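Local coordinates for microtubule-associated protein 1A/1B, light chain 3 (Trypanosoma brucei brucei, PDB 3W1Y) that probably becomes attached to the membrane lipid phosphatidylethanolamine and acts in autophagy as a ubiquitin-like protein of the ATG8 family, at residues Arg9-Arg14 / Asp121-Leu126; Ser25-Leu28 / Ile34-Leu37. One frame throughout, in Å; residues are numbered along the deposited sequence.

Contact 1 of 2, residues Arg9-Arg14 / Asp121-Leu126; sequences RYQYTR and DPDGFL
Gln11, Tyr10 and Phe125 carry most of the contact between the short N-terminal helix 9-13 and the loop that leads into strand 126-133. Tyr10 turns the edge of its ring to the face of Phe125 in an offset T-shaped stack, the planes at 82°. The ring centroids are 5.7 Å apart. The closest approach is from Tyr10 CE2 to Phe125 CE1, at 3.9 Å. With CG anti to the backbone N (chi1 -153°), the tyrosine ring leaves the helix for this aromatic neighbour, and Arg14 CD sits over one of its faces, offset toward the rim. Tyrosine suits a place that is apolar along the ring but polar at its end, where OH bonds to Glu22 of helix 16-29.

Beside the rings the chemistry is polar. Gln11, extended beyond CG, reaches across to Asp121, which comes from the opposite direction; NE2 lies 2.9 Å from Asp121 OD2, with the amide and carboxylate planes 63° apart. A water donates to Asp121 OD1 at 2.6 Å and accepts from Gln11 NE2, so it links the two side chains, weakly on the glutamine side.

The loop is shaped by its own aspartates. Asp121 OD1 takes the backbone N of Asp123 at 2.9 Å on its anti side, and Asp123 OD1 takes the backbone N of Phe125 at 3.0 Å, which ties down the backbone at Phe125. The other oxygen of Asp123 forms a salt bridge with Arg19 and a hydrogen bond with Tyr127 OH. Two successive Asx turns, the first within a type I beta turn from Asp121 to Gly124, thus shape the loop that carries Phe125 to the N-terminal helix that ATG8 proteins add to the ubiquitin-like fold.

Contact 2 of 2, residues Ser25-Leu28 / Ile34-Leu37; sequences SARL and IPIL
Arg27 meets the strand with its aliphatic stem and with one nitrogen: CD packs 4.2 Å from Pro35 CD, and NH1 lies 3.7 Å from Ile34 CD1. The arginine and isoleucine side chains run side by side, pointing the same way, whereas the arginine crosses the proline ring at about a right angle. Two bends, at chi2 (-78°) and chi3 (-71°), turn the long chain so that its end comes nearer the strand, with CD against the proline and the guanidinium beside the isoleucine. Arginine fits because its stem can pack on apolar groups and its charged end still finds a polar partner: NH1 donates to the backbone O of His33, the first residue of the strand.

Helix 16-29 and strand 33-40 are neighbours in sequence. The helix is one of the two that ATG8 proteins carry ahead of their ubiquitin-like core, and the strand is the first of that core's sheet. Pro35 points toward the helix; it has no N-H to give to the sheet, but its carbonyl O accepts from the backbone N of Leu126. Ile34 starts away from the helix and bends its end back toward Arg27.

Further out, Tyr116 of helix 112-119 touches both Arg27 and Ile34, and Leu112 also packs on the isoleucine. Phe125, in the loop before strand 126-133, and Leu71 of strand 68-73 also touch Pro35.

Both contacts join the N-terminal helices to the ubiquitin-like core, contact 1 through helix 9-13 and contact 2 through helix 16-29, with centres 12 Å apart. Each is largely buried on its core side, but the partly exposed Gln11 and Arg27 bring polar groups to the margins. Contact 1 combines an aromatic stack with a polar margin and a weakly held water; contact 2 rests on aliphatic packing, its arginine held by a carbonyl outside the pair. The core sides meet directly: Leu126 N lies 2.8 Å from Pro35 O, and Leu126 O 2.9 Å from Leu37 N, probable hydrogen bonds between parallel neighbouring strands, while Gly124 O packs 3.5 Å from Pro35 CG.

Contact 1 of 2, residues Arg9-Arg14 / Asp121-Leu126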
loop_
_atom_site.group_PDB
_atom_site.type_symbol
_atom_site.label_atom_id
_atom_site.label_comp_id
_atom_site.label_asym_id
_atom_site.label_seq_id
_atom_site.Cartn_x
_atom_site.Cartn_y
_atom_site.Cartn_z
ATOM N N ARG A 9 -1.818 22.709 2.589
ATOM C CA ARG A 9 -0.935 23.779 2.164
ATOM C C ARG A 9 -1.318 24.406 0.823
ATOM O O ARG A 9 -1.350 25.625 0.698
ATOM C CB ARG A 9 0.498 23.282 2.130
ATOM C CG ARG A 9 1.469 24.410 1.947
ATOM C CD ARG A 9 2.857 24.075 2.470
ATOM N NE ARG A 9 3.710 25.215 2.172
ATOM C CZ ARG A 9 4.124 25.524 0.952
ATOM N NH1 ARG A 9 3.798 24.740 -0.066
ATOM N NH2 ARG A 9 4.871 26.609 0.761
ATOM N N TYR A 10 -1.645 23.569 -0.158
ATOM C CA TYR A 10 -2.138 24.013 -1.475
ATOM C C TYR A 10 -3.341 24.966 -1.447
ATOM O O TYR A 10 -3.435 25.848 -2.281
ATOM C CB TYR A 10 -2.478 22.805 -2.338
ATOM C CG TYR A 10 -2.372 23.043 -3.813
ATOM C CD1 TYR A 10 -1.132 23.104 -4.443
ATOM C CD2 TYR A 10 -3.505 23.145 -4.591
ATOM C CE1 TYR A 10 -1.026 23.310 -5.819
ATOM C CE2 TYR A 10 -3.419 23.334 -5.955
ATOM C CZ TYR A 10 -2.178 23.419 -6.549
ATOM O OH TYR A 10 -2.107 23.597 -7.879
ATOM N N GLN A 11 -4.252 24.784 -0.496
ATOM C CA GLN A 11 -5.393 25.683 -0.371
ATOM C C GLN A 11 -5.053 27.036 0.258
ATOM O O GLN A 11 -5.742 28.013 0.006
ATOM C CB GLN A 11 -6.544 25.012 0.396
ATOM C CG GLN A 11 -7.175 23.850 -0.328
ATOM C CD GLN A 11 -8.040 22.988 0.595
ATOM O OE1 GLN A 11 -7.624 22.617 1.699
ATOM N NE2 GLN A 11 -9.233 22.657 0.140
ATOM N N TYR A 12 -3.990 27.107 1.060
ATOM C CA TYR A 12 -3.552 28.393 1.605
ATOM C C TYR A 12 -2.732 29.192 0.620
ATOM O O TYR A 12 -2.691 30.408 0.687
ATOM C CB TYR A 12 -2.744 28.206 2.895
ATOM C CG TYR A 12 -3.591 27.772 4.055
ATOM C CD1 TYR A 12 -3.768 26.414 4.331
ATOM C CD2 TYR A 12 -4.249 28.708 4.867
ATOM C CE1 TYR A 12 -4.554 25.982 5.394
ATOM C CE2 TYR A 12 -5.059 28.281 5.952
ATOM C CZ TYR A 12 -5.197 26.905 6.192
ATOM O OH TYR A 12 -5.964 26.432 7.240
ATOM N N THR A 13 -2.038 28.513 -0.274
ATOM C CA THR A 13 -1.088 29.202 -1.167
ATOM C C THR A 13 -1.634 29.391 -2.564
ATOM O O THR A 13 -1.033 30.105 -3.351
ATOM C CB THR A 13 0.306 28.482 -1.236
ATOM O OG1 THR A 13 0.106 27.123 -1.616
ATOM C CG2 THR A 13 0.984 28.473 0.105
ATOM N N ARG A 14 -2.758 28.746 -2.886
ATOM C CA ARG A 14 -3.437 28.968 -4.161
ATOM C C ARG A 14 -4.820 29.524 -3.903
ATOM O O ARG A 14 -5.542 29.002 -3.040
ATOM C CB ARG A 14 -3.555 27.670 -4.954
ATOM C CG ARG A 14 -2.373 27.347 -5.841
ATOM C CD ARG A 14 -1.076 27.095 -5.051
ATOM N NE ARG A 14 -0.035 26.533 -5.907
ATOM C CZ ARG A 14 1.126 26.066 -5.471
ATOM N NH1 ARG A 14 1.434 26.100 -4.173
ATOM N NH2 ARG A 14 1.976 25.565 -6.337
ATOM N N ASP A 121 -13.418 18.221 -2.871
ATOM C CA ASP A 121 -13.470 19.578 -2.379
ATOM C C ASP A 121 -14.347 20.438 -3.288
ATOM O O ASP A 121 -14.507 20.139 -4.465
ATOM C CB ASP A 121 -12.041 20.119 -2.430
ATOM C CG ASP A 121 -11.875 21.358 -1.648
ATOM O OD1 ASP A 121 -12.032 22.475 -2.206
ATOM O OD2 ASP A 121 -11.620 21.201 -0.458
ATOM N N PRO A 122 -14.918 21.528 -2.751
ATOM C CA PRO A 122 -15.570 22.479 -3.660
ATOM C C PRO A 122 -14.695 22.968 -4.835
ATOM O O PRO A 122 -15.245 23.371 -5.869
ATOM C CB PRO A 122 -15.934 23.654 -2.734
ATOM C CG PRO A 122 -16.051 23.039 -1.383
ATOM C CD PRO A 122 -15.064 21.920 -1.330
ATOM N N ASP A 123 -13.369 22.970 -4.682
ATOM C CA ASP A 123 -12.495 23.471 -5.754
ATOM C C ASP A 123 -12.264 22.429 -6.857
ATOM O O ASP A 123 -11.593 22.717 -7.842
ATOM C CB ASP A 123 -11.150 24.061 -5.235
ATOM C CG ASP A 123 -10.185 23.006 -4.664
ATOM O OD1 ASP A 123 -10.357 21.776 -4.844
ATOM O OD2 ASP A 123 -9.218 23.426 -3.997
ATOM N N GLY A 124 -12.819 21.231 -6.693
ATOM C CA GLY A 124 -12.704 20.205 -7.720
ATOM C C GLY A 124 -11.658 19.123 -7.482
ATOM O O GLY A 124 -11.726 18.073 -8.117
ATOM N N PHE A 125 -10.688 19.367 -6.604
ATOM C CA PHE A 125 -9.647 18.363 -6.327
ATOM C C PHE A 125 -10.151 17.356 -5.312
ATOM O O PHE A 125 -10.971 17.697 -4.446
ATOM C CB PHE A 125 -8.371 18.975 -5.715
ATOM C CG PHE A 125 -7.420 19.593 -6.712
ATOM C CD1 PHE A 125 -7.331 20.981 -6.826
ATOM C CD2 PHE A 125 -6.568 18.796 -7.475
ATOM C CE1 PHE A 125 -6.431 21.579 -7.729
ATOM C CE2 PHE A 125 -5.671 19.376 -8.372
ATOM C CZ PHE A 125 -5.616 20.780 -8.501
ATOM N N LEU A 126 -9.640 16.125 -5.428
ATOM C CA LEU A 126 -9.669 15.158 -4.331
ATOM C C LEU A 126 -8.352 15.333 -3.545
ATOM O O LEU A 126 -7.277 15.115 -4.103
ATOM C CB LEU A 126 -9.764 13.734 -4.882
ATOM C CG LEU A 126 -9.805 12.646 -3.826
ATOM C CD1 LEU A 126 -10.977 12.870 -2.851
ATOM C CD2 LEU A 126 -9.847 11.259 -4.476
HETATM O O HOH W 1 -11.432 24.753 -1.168
#

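Contact 2 of 2, residues Ser25-Leu28 / Ile34-Leu37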
loop_
_atom_site.group_PDB
_atom_site.type_symbol
_atom_site.label_atom_id
_atom_site.label_comp_id
_atom_site.label_asym_id
_atom_site.label_seq_id
_atom_site.Cartn_x
_atom_site.Cartn_y
_atom_site.Cartn_z
ATOM N N SER A 25 -10.449 22.994 -16.152
ATOM C CA SER A 25 -9.737 22.662 -17.367
ATOM C C SER A 25 -9.490 21.145 -17.448
ATOM O O SER A 25 -9.680 20.540 -18.505
ATOM C CB SER A 25 -8.397 23.390 -17.402
ATOM O OG SER A 25 -8.592 24.783 -17.229
ATOM N N ALA A 26 -9.034 20.538 -16.351
ATOM C CA ALA A 26 -8.764 19.090 -16.351
ATOM C C ALA A 26 -10.014 18.293 -16.736
ATOM O O ALA A 26 -9.950 17.346 -17.518
ATOM C CB ALA A 26 -8.177 18.619 -15.009
ATOM N N ARG A 27 -11.167 18.711 -16.241
ATOM C CA ARG A 27 -12.372 17.951 -16.469
ATOM C C ARG A 27 -12.979 18.218 -17.846
ATOM O O ARG A 27 -13.710 17.371 -18.372
ATOM C CB ARG A 27 -13.380 18.194 -15.325
ATOM C CG ARG A 27 -12.842 17.690 -13.919
ATOM C CD ARG A 27 -12.968 16.159 -13.777
ATOM N NE ARG A 27 -14.375 15.785 -13.631
ATOM C CZ ARG A 27 -14.833 14.584 -13.293
ATOM N NH1 ARG A 27 -14.001 13.564 -13.054
ATOM N NH2 ARG A 27 -16.147 14.417 -13.192
ATOM N N LEU A 28 -12.689 19.386 -18.412
ATOM C CA LEU A 28 -13.127 19.699 -19.762
ATOM C C LEU A 28 -12.437 18.750 -20.770
ATOM O O LEU A 28 -13.086 18.259 -21.686
ATOM C CB LEU A 28 -12.864 21.168 -20.113
ATOM C CG LEU A 28 -12.969 21.555 -21.598
ATOM C CD1 LEU A 28 -14.418 21.427 -22.135
ATOM C CD2 LEU A 28 -12.401 22.956 -21.897
ATOM N N ILE A 34 -9.951 11.860 -12.461
ATOM C CA ILE A 34 -10.060 12.439 -11.134
ATOM C C ILE A 34 -8.781 13.233 -10.869
ATOM O O ILE A 34 -7.685 12.673 -10.904
ATOM C CB ILE A 34 -10.244 11.305 -10.077
ATOM C CG1 ILE A 34 -11.410 10.356 -10.479
ATOM C CG2 ILE A 34 -10.349 11.885 -8.620
ATOM C CD1 ILE A 34 -12.833 11.054 -10.646
ATOM N N PRO A 35 -8.917 14.555 -10.633
ATOM C CA PRO A 35 -7.751 15.344 -10.192
ATOM C C PRO A 35 -7.497 15.200 -8.692
ATOM O O PRO A 35 -8.388 15.416 -7.873
ATOM C CB PRO A 35 -8.112 16.779 -10.577
ATOM C CG PRO A 35 -9.641 16.793 -10.634
ATOM C CD PRO A 35 -10.129 15.377 -10.842
ATOM N N ILE A 36 -6.259 14.849 -8.353
ATOM C CA ILE A 36 -5.876 14.476 -7.025
ATOM C C ILE A 36 -4.697 15.345 -6.581
ATOM O O ILE A 36 -3.721 15.520 -7.314
ATOM C CB ILE A 36 -5.483 12.983 -6.975
ATOM C CG1 ILE A 36 -6.624 12.113 -7.507
ATOM C CG2 ILE A 36 -5.041 12.547 -5.544
ATOM C CD1 ILE A 36 -6.226 10.639 -7.756
ATOM N N LEU A 37 -4.812 15.907 -5.379
ATOM C CA LEU A 37 -3.736 16.703 -4.813
ATOM C C LEU A 37 -3.253 15.968 -3.565
ATOM O O LEU A 37 -4.035 15.795 -2.638
ATOM C CB LEU A 37 -4.273 18.118 -4.497
ATOM C CG LEU A 37 -3.333 19.272 -4.111
ATOM C CD1 LEU A 37 -2.636 18.960 -2.792
ATOM C CD2 LEU A 37 -2.336 19.546 -5.203
#